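Side-chain contacts in ML032222a iGluR (PDB 4YKI), which binds glycine in the ligand-binding domain of a comb jelly ionotropic glutamate receptor and so probably drives opening of the receptor's ion channel: residues 103-108 / 230-235; 36-41 / 214-219. All coordinates share one frame; numbering follows the deposited sequence.

Contact 1. Residues 103-108 / 230-235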
ATOM      1  N   ASP B 103     -12.666  -3.837  -9.196  1.00 12.04           N
ATOM      2  CA  ASP B 103     -11.220  -3.816  -9.029  1.00 11.90           C
ATOM      3  C   ASP B 103     -10.800  -2.534  -8.330  1.00 11.03           C
ATOM      4  O   ASP B 103     -11.570  -1.563  -8.214  1.00 11.41           O
ATOM      5  CB  ASP B 103     -10.514  -3.900 -10.382  1.00 12.98           C
ATOM      6  CG  ASP B 103     -10.508  -5.312 -10.977  1.00 15.03           C
ATOM      7  OD1 ASP B 103     -10.853  -6.295 -10.288  1.00 15.66           O
ATOM      8  OD2 ASP B 103     -10.111  -5.414 -12.149  1.00 16.54           O
ATOM      9  N   TYR B 104      -9.561  -2.545  -7.859  1.00 11.70           N
ATOM     10  CA  TYR B 104      -8.911  -1.361  -7.327  1.00 11.62           C
ATOM     11  C   TYR B 104      -7.708  -1.012  -8.186  1.00 12.39           C
ATOM     12  O   TYR B 104      -7.051  -1.893  -8.743  1.00 14.11           O
ATOM     13  CB  TYR B 104      -8.444  -1.594  -5.905  1.00 12.13           C
ATOM     14  CG  TYR B 104      -9.543  -1.670  -4.888  1.00 11.67           C
ATOM     15  CD1 TYR B 104     -10.082  -0.512  -4.346  1.00 11.75           C
ATOM     16  CD2 TYR B 104     -10.033  -2.895  -4.441  1.00 12.20           C
ATOM     17  CE1 TYR B 104     -11.058  -0.571  -3.383  1.00 11.79           C
ATOM     18  CE2 TYR B 104     -11.005  -2.969  -3.464  1.00 12.09           C
ATOM     19  CZ  TYR B 104     -11.528  -1.797  -2.958  1.00 11.34           C
ATOM     20  OH  TYR B 104     -12.450  -1.887  -1.960  1.00 11.36           O
ATOM     21  N   SER B 105      -7.392   0.274  -8.225  1.00 11.84           N
ATOM     22  CA  SER B 105      -6.126   0.748  -8.760  1.00 11.75           C
ATOM     23  C   SER B 105      -4.968   0.411  -7.833  1.00 11.99           C
ATOM     24  O   SER B 105      -5.169  -0.006  -6.695  1.00 12.92           O
ATOM     25  CB  SER B 105      -6.160   2.267  -8.938  1.00 12.20           C
ATOM     26  OG  SER B 105      -6.098   2.939  -7.692  1.00 12.42           O
ATOM     27  N   PHE B 106      -3.759   0.640  -8.320  1.00 12.40           N
ATOM     28  CA  PHE B 106      -2.605   0.716  -7.452  1.00 13.62           C
ATOM     29  C   PHE B 106      -2.919   1.662  -6.283  1.00 12.33           C
ATOM     30  O   PHE B 106      -3.495   2.730  -6.500  1.00 13.30           O
ATOM     31  CB  PHE B 106      -1.401   1.228  -8.239  1.00 14.54           C
ATOM     32  CG  PHE B 106      -0.110   1.085  -7.492  1.00 17.05           C
ATOM     33  CD1 PHE B 106       0.552  -0.131  -7.459  1.00 19.41           C
ATOM     34  CD2 PHE B 106       0.413   2.145  -6.772  1.00 19.26           C
ATOM     35  CE1 PHE B 106       1.713  -0.287  -6.735  1.00 21.85           C
ATOM     36  CE2 PHE B 106       1.580   1.991  -6.045  1.00 19.56           C
ATOM     37  CZ  PHE B 106       2.223   0.779  -6.029  1.00 21.43           C
ATOM     38  N   PRO B 107      -2.559   1.282  -5.058  1.00 12.56           N
ATOM     39  CA  PRO B 107      -3.022   2.091  -3.926  1.00 12.60           C
ATOM     40  C   PRO B 107      -2.084   3.238  -3.606  1.00 14.31           C
ATOM     41  O   PRO B 107      -0.905   3.186  -3.979  1.00 17.76           O
ATOM     42  CB  PRO B 107      -3.051   1.075  -2.782  1.00 14.28           C
ATOM     43  CG  PRO B 107      -1.981   0.111  -3.093  1.00 15.97           C
ATOM     44  CD  PRO B 107      -1.960   0.007  -4.608  1.00 14.65           C
ATOM     45  N   PHE B 108      -2.585   4.235  -2.884  1.00 13.93           N
ATOM     46  CA  PHE B 108      -1.789   5.412  -2.570  1.00 15.47           C
ATOM     47  C   PHE B 108      -1.658   5.782  -1.089  1.00 13.96           C
ATOM     48  O   PHE B 108      -0.949   6.722  -0.781  1.00 15.52           O
ATOM     49  CB  PHE B 108      -2.267   6.625  -3.396  1.00 16.35           C
ATOM     50  CG  PHE B 108      -3.683   7.086  -3.098  1.00 17.12           C
ATOM     51  CD1 PHE B 108      -3.925   8.064  -2.133  1.00 17.85           C
ATOM     52  CD2 PHE B 108      -4.768   6.585  -3.808  1.00 19.44           C
ATOM     53  CE1 PHE B 108      -5.227   8.510  -1.865  1.00 19.17           C
ATOM     54  CE2 PHE B 108      -6.066   7.029  -3.548  1.00 18.39           C
ATOM     55  CZ  PHE B 108      -6.295   7.980  -2.566  1.00 19.27           C
ATOM     56  N   SER B 230      -0.173   2.566 -13.610  0.61 12.41           N
ATOM     57  CA  SER B 230       1.169   3.038 -13.918  0.61 12.17           C
ATOM     58  C   SER B 230       1.368   4.471 -13.422  0.61 12.71           C
ATOM     59  O   SER B 230       2.360   4.803 -12.771  0.61 13.16           O
ATOM     60  CB  SER B 230       1.432   2.964 -15.427  0.61 13.78           C
ATOM     61  OG  SER B 230       1.627   1.627 -15.855  0.61 16.50           O
ATOM     62  N   HIS B 231       0.406   5.325 -13.736  1.00 12.66           N
ATOM     63  CA  HIS B 231       0.518   6.732 -13.415  1.00 12.77           C
ATOM     64  C   HIS B 231       0.417   6.968 -11.907  1.00 12.38           C
ATOM     65  O   HIS B 231       1.136   7.804 -11.375  1.00 12.74           O
ATOM     66  CB  HIS B 231      -0.484   7.546 -14.232  1.00 14.35           C
ATOM     67  CG  HIS B 231      -0.023   7.781 -15.637  1.00 16.62           C
ATOM     68  ND1 HIS B 231       0.268   9.030 -16.146  1.00 18.54           N
ATOM     69  CD2 HIS B 231       0.140   6.916 -16.663  1.00 18.70           C
ATOM     70  CE1 HIS B 231       0.591   8.921 -17.424  1.00 19.68           C
ATOM     71  NE2 HIS B 231       0.541   7.645 -17.754  1.00 22.14           N
ATOM     72  N   LEU B 232      -0.417   6.211 -11.194  1.00 12.97           N
ATOM     73  CA  LEU B 232      -0.449   6.329  -9.738  1.00 11.74           C
ATOM     74  C   LEU B 232       0.850   5.853  -9.080  1.00 12.03           C
ATOM     75  O   LEU B 232       1.328   6.465  -8.126  1.00 12.37           O
ATOM     76  CB  LEU B 232      -1.664   5.593  -9.148  1.00 11.04           C
ATOM     77  CG  LEU B 232      -3.018   6.229  -9.439  1.00 11.99           C
ATOM     78  CD1 LEU B 232      -4.102   5.348  -8.881  1.00 13.30           C
ATOM     79  CD2 LEU B 232      -3.099   7.608  -8.824  1.00 14.38           C
ATOM     80  N   LEU B 233       1.439   4.776  -9.588  1.00 12.18           N
ATOM     81  CA  LEU B 233       2.753   4.340  -9.096  1.00 13.14           C
ATOM     82  C   LEU B 233       3.805   5.437  -9.299  1.00 13.24           C
ATOM     83  O   LEU B 233       4.586   5.735  -8.407  1.00 13.69           O
ATOM     84  CB  LEU B 233       3.147   3.035  -9.760  1.00 14.15           C
ATOM     85  CG  LEU B 233       4.528   2.470  -9.406  1.00 18.55           C
ATOM     86  CD1 LEU B 233       4.838   2.438  -7.925  1.00 20.33           C
ATOM     87  CD2 LEU B 233       4.646   1.087 -10.025  1.00 21.29           C
ATOM     88  N   LYS B 234       3.802   6.068 -10.465  0.52 13.05           N
ATOM     89  CA  LYS B 234       4.741   7.151 -10.722  0.52 14.24           C
ATOM     90  C   LYS B 234       4.525   8.319  -9.752  0.52 13.52           C
ATOM     91  O   LYS B 234       5.475   8.848  -9.200  0.52 13.90           O
ATOM     92  CB  LYS B 234       4.643   7.618 -12.177  0.52 16.50           C
ATOM     93  CG  LYS B 234       5.822   8.464 -12.653  0.52 19.44           C
ATOM     94  CD  LYS B 234       7.129   7.675 -12.613  0.52 22.88           C
ATOM     95  CE  LYS B 234       8.271   8.355 -13.353  0.52 25.42           C
ATOM     96  NZ  LYS B 234       9.583   7.738 -13.035  0.52 27.57           N
ATOM     97  N   PHE B 235       3.276   8.721  -9.531  1.00 13.01           N
ATOM     98  CA  PHE B 235       2.995   9.783  -8.562  1.00 12.33           C
ATOM     99  C   PHE B 235       3.625   9.431  -7.208  1.00 12.98           C
ATOM    100  O   PHE B 235       4.233  10.272  -6.564  1.00 13.94           O
ATOM    101  CB  PHE B 235       1.476   9.929  -8.310  1.00 13.24           C
ATOM    102  CG  PHE B 235       0.676  10.588  -9.413  1.00 14.00           C
ATOM    103  CD1 PHE B 235       1.248  11.132 -10.537  1.00 15.51           C
ATOM    104  CD2 PHE B 235      -0.684  10.690  -9.251  1.00 14.20           C
ATOM    105  CE1 PHE B 235       0.469  11.736 -11.501  1.00 17.56           C
ATOM    106  CE2 PHE B 235      -1.469  11.281 -10.203  1.00 14.80           C
ATOM    107  CZ  PHE B 235      -0.905  11.815 -11.330  1.00 15.73           C
TER
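F106 lays one face of its ring against L233, a residue of helix 225-238. The CB of L233 sits 4.2 Å from the centroid of the F106 ring and only 14° off the ring normal, which meets the geometry of a CH-pi contact over the face. Farther out, CD1 of L233 stays on the same side of the ring and overhangs its rim, 3.6 Å from CZ of F106. The opposite face is taken by the next residue in the chain, with CD of P107 lying above it near the rim. With CG turned opposite its backbone N (chi1 -169°), F106 sends its ring out over the helix.

L232 packs nearer the backbone of the loop. Its CD1 rests against two polar atoms there, 3.3 Å from OG of S105 and 3.6 Å from the carbonyl O of F106, while the CB atoms of F106 and L232 are 4.5 Å apart. Those two oxygens are already engaged with each other: OG of S105 donates to O of F106 over 2.9 Å, arriving 46° out of the carbonyl plane and hence not along a lone pair. The same OG also bonds to the backbone N of F216, so the methyl group of L232 packs against a hydroxyl whose polar needs are met. No hydrogen bond joins the two segments directly, but D229, one residue before the helical segment, accepts from N of F106 and ties the loop to the helix.

P107 packs on P107 of the second subunit, and L233 on N95 of that subunit. Here the loop after strand 103-104 packs on helix 225-238 at the interface between the two subunits of the assembly, in a glutamate-receptor ligand-binding domain of the periplasmic-binding-protein-like fold.

Contact 2. Residues 36-41 / 214-219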
ATOM      1  N   GLY B  36      -9.177  19.477  -3.535  1.00 12.38           N
ATOM      2  CA  GLY B  36      -8.617  18.583  -2.544  1.00 11.71           C
ATOM      3  C   GLY B  36      -7.521  17.698  -3.103  1.00 11.32           C
ATOM      4  O   GLY B  36      -7.153  17.812  -4.273  1.00 12.25           O
ATOM      5  N   MET B  37      -6.974  16.836  -2.251  1.00 11.75           N
ATOM      6  CA  MET B  37      -5.897  15.940  -2.648  1.00 11.47           C
ATOM      7  C   MET B  37      -6.274  15.076  -3.840  1.00 11.70           C
ATOM      8  O   MET B  37      -5.499  14.949  -4.798  1.00 11.46           O
ATOM      9  CB  MET B  37      -5.499  15.065  -1.464  1.00 12.38           C
ATOM     10  CG  MET B  37      -4.495  13.990  -1.825  1.00 12.10           C
ATOM     11  SD  MET B  37      -3.948  13.102  -0.374  1.00 14.05           S
ATOM     12  CE  MET B  37      -2.727  11.985  -1.054  1.00 14.02           C
ATOM     13  N   VAL B  38      -7.441  14.447  -3.788  1.00 11.36           N
ATOM     14  CA  VAL B  38      -7.843  13.584  -4.891  1.00 11.16           C
ATOM     15  C   VAL B  38      -8.088  14.400  -6.165  1.00 11.17           C
ATOM     16  O   VAL B  38      -7.719  13.989  -7.259  1.00 11.43           O
ATOM     17  CB  VAL B  38      -9.066  12.706  -4.514  1.00 11.56           C
ATOM     18  CG1 VAL B  38      -9.679  12.032  -5.722  1.00 11.58           C
ATOM     19  CG2 VAL B  38      -8.614  11.645  -3.501  1.00 11.97           C
ATOM     20  N   ASN B  39      -8.718  15.568  -6.039  1.00 10.78           N
ATOM     21  CA  ASN B  39      -8.900  16.416  -7.196  1.00 10.92           C
ATOM     22  C   ASN B  39      -7.568  16.756  -7.863  1.00 11.87           C
ATOM     23  O   ASN B  39      -7.456  16.739  -9.080  1.00 12.28           O
ATOM     24  CB  ASN B  39      -9.650  17.695  -6.842  1.00 11.31           C
ATOM     25  CG  ASN B  39      -9.946  18.522  -8.069  1.00 12.36           C
ATOM     26  OD1 ASN B  39     -10.679  18.099  -8.953  1.00 13.13           O
ATOM     27  ND2 ASN B  39      -9.371  19.708  -8.133  1.00 12.56           N
ATOM     28  N   ASP B  40      -6.562  17.089  -7.062  1.00 11.73           N
ATOM     29  CA  ASP B  40      -5.241  17.403  -7.613  1.00 12.56           C
ATOM     30  C   ASP B  40      -4.655  16.195  -8.354  1.00 11.85           C
ATOM     31  O   ASP B  40      -4.027  16.358  -9.381  1.00 12.33           O
ATOM     32  CB  ASP B  40      -4.268  17.859  -6.510  1.00 12.57           C
ATOM     33  CG  ASP B  40      -4.519  19.268  -6.017  1.00 13.82           C
ATOM     34  OD1 ASP B  40      -5.302  20.011  -6.638  1.00 14.14           O
ATOM     35  OD2 ASP B  40      -3.865  19.629  -5.021  1.00 13.92           O
ATOM     36  N   MET B  41      -4.866  14.987  -7.834  1.00 11.42           N
ATOM     37  CA  MET B  41      -4.451  13.769  -8.524  1.00 12.26           C
ATOM     38  C   MET B  41      -5.169  13.616  -9.868  1.00 11.85           C
ATOM     39  O   MET B  41      -4.538  13.311 -10.875  1.00 12.30           O
ATOM     40  CB  MET B  41      -4.731  12.553  -7.643  1.00 11.32           C
ATOM     41  CG  MET B  41      -3.888  12.513  -6.383  1.00 11.72           C
ATOM     42  SD  MET B  41      -4.423  11.342  -5.144  1.00 12.71           S
ATOM     43  CE  MET B  41      -4.137   9.761  -5.963  1.00 13.17           C
ATOM     44  N   TYR B 214      -6.101   3.074   0.777  1.00 10.99           N
ATOM     45  CA  TYR B 214      -6.908   3.880  -0.106  1.00 10.07           C
ATOM     46  C   TYR B 214      -6.414   3.716  -1.545  1.00 10.47           C
ATOM     47  O   TYR B 214      -5.211   3.726  -1.818  1.00 10.95           O
ATOM     48  CB  TYR B 214      -6.845   5.369   0.274  1.00 11.02           C
ATOM     49  CG  TYR B 214      -7.475   5.718   1.593  1.00 10.98           C
ATOM     50  CD1 TYR B 214      -8.623   5.072   2.036  1.00 11.15           C
ATOM     51  CD2 TYR B 214      -6.939   6.710   2.385  1.00 11.22           C
ATOM     52  CE1 TYR B 214      -9.220   5.427   3.259  1.00 11.43           C
ATOM     53  CE2 TYR B 214      -7.530   7.081   3.570  1.00 11.23           C
ATOM     54  CZ  TYR B 214      -8.656   6.439   4.014  1.00 11.54           C
ATOM     55  OH  TYR B 214      -9.186   6.840   5.211  1.00 11.82           O
ATOM     56  N   ALA B 215      -7.360   3.536  -2.456  1.00 10.39           N
ATOM     57  CA  ALA B 215      -7.084   3.396  -3.858  1.00 10.37           C
ATOM     58  C   ALA B 215      -8.269   3.988  -4.609  1.00 10.66           C
ATOM     59  O   ALA B 215      -9.221   4.483  -3.993  1.00 11.11           O
ATOM     60  CB  ALA B 215      -6.886   1.931  -4.211  1.00 10.75           C
ATOM     61  N   PHE B 216      -8.204   3.989  -5.936  1.00 10.33           N
ATOM     62  CA  PHE B 216      -9.371   4.323  -6.745  1.00  9.69           C
ATOM     63  C   PHE B 216     -10.081   3.005  -7.111  1.00 10.82           C
ATOM     64  O   PHE B 216      -9.467   1.926  -7.163  1.00 11.72           O
ATOM     65  CB  PHE B 216      -8.958   5.101  -8.006  1.00 11.02           C
ATOM     66  CG  PHE B 216      -8.473   6.519  -7.764  1.00 10.47           C
ATOM     67  CD1 PHE B 216      -8.579   7.154  -6.545  1.00 11.09           C
ATOM     68  CD2 PHE B 216      -7.926   7.218  -8.816  1.00 11.44           C
ATOM     69  CE1 PHE B 216      -8.130   8.462  -6.380  1.00 11.77           C
ATOM     70  CE2 PHE B 216      -7.480   8.528  -8.649  1.00 13.49           C
ATOM     71  CZ  PHE B 216      -7.605   9.129  -7.423  1.00 12.33           C
ATOM     72  N   GLY B 217     -11.381   3.098  -7.380  1.00 10.18           N
ATOM     73  CA  GLY B 217     -12.158   1.938  -7.806  1.00 11.01           C
ATOM     74  C   GLY B 217     -12.341   1.897  -9.310  1.00 10.51           C
ATOM     75  O   GLY B 217     -12.548   2.934  -9.933  1.00 10.97           O
ATOM     76  N   LEU B 218     -12.232   0.706  -9.892  1.00 10.91           N
ATOM     77  CA  LEU B 218     -12.356   0.496 -11.322  1.00 11.83           C
ATOM     78  C   LEU B 218     -13.279  -0.677 -11.591  1.00 12.20           C
ATOM     79  O   LEU B 218     -13.254  -1.653 -10.858  1.00 12.53           O
ATOM     80  CB  LEU B 218     -10.985   0.187 -11.942  1.00 13.30           C
ATOM     81  CG  LEU B 218     -10.053   1.408 -11.993  1.00 15.08           C
ATOM     82  CD1 LEU B 218      -8.577   1.022 -12.081  1.00 16.05           C
ATOM     83  CD2 LEU B 218     -10.451   2.298 -13.142  1.00 15.34           C
ATOM     84  N   PRO B 219     -14.076  -0.613 -12.663  1.00 12.53           N
ATOM     85  CA  PRO B 219     -14.901  -1.787 -12.960  1.00 13.16           C
ATOM     86  C   PRO B 219     -14.035  -2.927 -13.461  1.00 12.30           C
ATOM     87  O   PRO B 219     -12.996  -2.689 -14.066  1.00 13.18           O
ATOM     88  CB  PRO B 219     -15.840  -1.288 -14.060  1.00 15.26           C
ATOM     89  CG  PRO B 219     -15.098  -0.221 -14.716  1.00 15.20           C
ATOM     90  CD  PRO B 219     -14.170   0.407 -13.717  1.00 12.90           C
TER
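F216 points its ring from strand 202-218 at helix 37-49, where V38 and M41 receive it in a helix-on-sheet packing within the periplasmic-binding-protein-like fold. The contact is wholly apolar, without a hydrogen bond between the segments. CG1 of V38 comes at the ring from the opposite direction and stands 3.9 Å from CE1 of F216. One helical turn on, M41 runs obliquely across the phenylalanine.

A second shell packs round all three side chains. M87 of strand 87-89, which belongs to the separate parallel sheet, packs on F216; A89 of that strand and F20 pack on V38, and L244 of helix 240-248 packs on M41. Elsewhere on the helix, OD2 of D40 forms a salt bridge to K247 and a hydrogen bond to W248, tying the helix to helix 240-248. Two residues before F216, Y214 touches the bound glycine and hydrogen-bonds to E188. Backbone bonds from V38 to F20 and from M37 to P19 hold the first turn of the helix.

The M41 chain bends at its last torsion (chi3 66°), and its methyl CE ends 3.8 Å from CZ of F216.

Contacts 1 and 2 have centres about 9 Å apart and meet through antiparallel neighbours in one sheet, strands 103-104 and 202-218. Two probable backbone hydrogen bonds join them: N of D103 to O of L218 at 2.8 Å, and N of S105 to O of F216 at 2.9 Å. Beyond the sheet, L232 of contact 1 also packs on M41 of contact 2, linking helices 225-238 and 37-49. Contact 2 holds the pocket residue Y214, although its V38 side chain is about 10 Å from the bound glycine. In contact 1, the side chain of S105 is about 12 Å from the bound glycine. The F106 side chain is about 7 Å from the magnesium ion, whose site includes D110 and E213.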